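Local coordinates for MPN domain-containing protein (Archaeoglobus fulgidus, PDB 1OI0) that is a JAB1/MPN-domain protein that binds zinc and probably acts as a metallopeptidase of the type linked to proteasomal deubiquitination, at the zinc ion site. Numbering follows the deposited sequence.

The zinc ion site. Residues 25, 70, 72, 76, 80, 83, 96. With ZN (zinc ion), chain B; 144 (tris-hydroxymethyl-methyl-ammonium), chain C.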
ATOM      1  N   GLU A  25      13.052  -0.110   0.308  1.00 13.73           N
ATOM      2  CA  GLU A  25      11.632   0.180   0.354  1.00 14.98           C
ATOM      3  C   GLU A  25      10.928  -0.324  -0.890  1.00 14.75           C
ATOM      4  O   GLU A  25      11.137   0.180  -1.994  1.00 18.20           O
ATOM      5  CB  GLU A  25      11.395   1.681   0.527  1.00 17.26           C
ATOM      6  CG  GLU A  25      11.819   2.182   1.891  1.00 18.49           C
ATOM      7  CD  GLU A  25      11.413   3.616   2.153  1.00 23.33           C
ATOM      8  OE1 GLU A  25      10.547   4.144   1.423  1.00 21.23           O
ATOM      9  OE2 GLU A  25      11.951   4.212   3.103  1.00 26.33           O
ATOM     10  N   HIS A  70       3.974   1.190  -0.187  1.00 14.65           N
ATOM     11  CA  HIS A  70       5.420   1.103  -0.043  1.00 14.05           C
ATOM     12  C   HIS A  70       5.746   0.662   1.368  1.00 14.54           C
ATOM     13  O   HIS A  70       4.914   0.774   2.273  1.00 15.63           O
ATOM     14  CB  HIS A  70       6.130   2.428  -0.404  1.00 14.41           C
ATOM     15  CG  HIS A  70       6.021   3.509   0.626  1.00 16.66           C
ATOM     16  ND1 HIS A  70       4.899   4.294   0.780  1.00 14.88           N
ATOM     17  CD2 HIS A  70       6.939   3.991   1.499  1.00 16.75           C
ATOM     18  CE1 HIS A  70       5.130   5.215   1.697  1.00 15.10           C
ATOM     19  NE2 HIS A  70       6.361   5.054   2.149  1.00 17.64           N
ATOM     20  N   HIS A  72       8.449   0.376   4.872  1.00 14.42           N
ATOM     21  CA  HIS A  72       9.415   1.069   5.715  1.00 17.12           C
ATOM     22  C   HIS A  72      10.231  -0.003   6.426  1.00 18.10           C
ATOM     23  O   HIS A  72       9.670  -0.894   7.064  1.00 18.02           O
ATOM     24  CB  HIS A  72       8.709   1.919   6.771  1.00 15.34           C
ATOM     25  CG  HIS A  72       8.122   3.188   6.242  1.00 14.41           C
ATOM     26  ND1 HIS A  72       7.354   4.026   7.022  1.00 16.45           N
ATOM     27  CD2 HIS A  72       8.203   3.776   5.025  1.00 15.71           C
ATOM     28  CE1 HIS A  72       6.987   5.074   6.309  1.00 17.65           C
ATOM     29  NE2 HIS A  72       7.489   4.946   5.094  1.00 18.49           N
ATOM     30  N   SER A  76       8.080   1.811  11.807  1.00 24.67           N
ATOM     31  CA  SER A  76       7.065   2.863  11.766  1.00 24.76           C
ATOM     32  C   SER A  76       6.229   2.810  10.494  1.00 24.05           C
ATOM     33  O   SER A  76       6.765   2.828   9.387  1.00 25.11           O
ATOM     34  CB  SER A  76       7.720   4.242  11.878  1.00 24.88           C
ATOM     35  OG  SER A  76       6.750   5.274  11.780  1.00 26.63           O
ATOM     36  N   SER A  80       5.727  10.190   6.357  1.00 20.75           N
ATOM     37  CA  SER A  80       6.606  11.333   6.564  1.00 21.27           C
ATOM     38  C   SER A  80       6.080  12.433   5.653  1.00 22.04           C
ATOM     39  O   SER A  80       5.121  12.221   4.912  1.00 19.24           O
ATOM     40  CB  SER A  80       8.026  10.990   6.140  1.00 21.34           C
ATOM     41  OG  SER A  80       8.057  10.744   4.745  1.00 19.11           O
ATOM     42  N   ASP A  83       6.251  11.305   2.188  1.00 16.79           N
ATOM     43  CA  ASP A  83       5.173  10.406   1.805  1.00 18.08           C
ATOM     44  C   ASP A  83       3.933  11.192   1.416  1.00 16.53           C
ATOM     45  O   ASP A  83       3.270  10.870   0.430  1.00 19.20           O
ATOM     46  CB  ASP A  83       4.836   9.447   2.944  1.00 14.93           C
ATOM     47  CG  ASP A  83       5.893   8.378   3.138  1.00 15.57           C
ATOM     48  OD1 ASP A  83       6.795   8.255   2.279  1.00 15.52           O
ATOM     49  OD2 ASP A  83       5.814   7.653   4.150  1.00 14.98           O
ATOM     50  N   ILE A  96       1.063   1.849   3.730  1.00 15.42           N
ATOM     51  CA  ILE A  96       2.445   1.784   4.192  1.00 15.97           C
ATOM     52  C   ILE A  96       2.531   0.532   5.049  1.00 17.10           C
ATOM     53  O   ILE A  96       1.703   0.326   5.940  1.00 18.05           O
ATOM     54  CB  ILE A  96       2.852   2.982   5.082  1.00 15.39           C
ATOM     55  CG1 ILE A  96       2.844   4.278   4.271  1.00 16.61           C
ATOM     56  CG2 ILE A  96       4.253   2.740   5.665  1.00 16.70           C
ATOM     57  CD1 ILE A  96       3.283   5.488   5.068  1.00 19.01           C
TER
HETATM   58 ZN    ZN B 201       7.445   6.342   3.582  1.00 17.89          ZN
HETATM   59  C1  144 C 202       9.022   7.886   4.996  1.00 16.54           C
HETATM   60  N   144 C 202      10.319   7.640   4.376  1.00 24.61           N
HETATM   61  C2  144 C 202      10.098   7.221   2.955  1.00 23.64           C
HETATM   62  O2  144 C 202       9.372   6.243   2.367  1.00 19.12           O
HETATM   63  C3  144 C 202      11.004   6.602   5.251  1.00 26.10           C
HETATM   64  O3  144 C 202      12.315   6.227   4.790  1.00 27.90           O
HETATM   65  C4  144 C 202      11.001   8.954   4.376  1.00 25.40           C
HETATM   66  O4  144 C 202      10.436  10.355   3.864  1.00 25.13           O
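This is the zinc centre of the JAMM motif typical of JAB1/MPN metalloproteases: two histidines and an aspartate hold the ion, and a glutamate faces the oxygen bound to it. That oxygen is O2, a hydroxyl of the Tris-like ligand 144, which probably came from a buffer; it bonds to ZN at 2.3 Å and likely stands where the hydrolytic water would bind.

Glu25 can be followed outward. CB leaves the loop with CG anti to the carbonyl carbon (chi1 -69°), and the chain then runs extended (chi2 -172°), which carries the carboxylate across to the ligand. Glu25 CD lies 3.9 Å from C2 of 144. Glu25 OE1 meets O2 of 144 at 2.6 Å, a hydrogen bond by its chemistry, while OE2 accepts one from the O3 hydroxyl nearly along its own C-O axis. A carboxylate suits this place because it can take a proton from a zinc-polarised hydroxyl, the expected general-base role. An alanine here would remove both oxygens and would probably leave the zinc-bound oxygen without its proton acceptor.

His70 and His72 offer imidazole nitrogens, good zinc ligands, with His72 NE2 at 2.1 Å from ZN. His72 ND1 donates to Ser76 O at 2.7 Å; that oxygen lies close to the ring plane, while ND1 sits above the carbonyl plane, and the bond helps hold the ring's rotation. Apolar Ile96 packs CG2 near the rim of one ring face. Asp83 brings negative charge and two oxygens, binding asymmetrically with OD2 at 2.2 Å from ZN in a nearly square-pyramidal sphere. Ser80 is the JAMM serine: its small hydroxyl OG accepts from Asp83 N and pairs with O4 of 144 at 2.6 Å.

His70 and His72 lie at the C-terminal end of strand 64-72, Asp83 in the first turn of helix 81-89, Ile96 in strand 93-98, and Glu25 reaches in from the loop between helix 8-21 and strand 27-32.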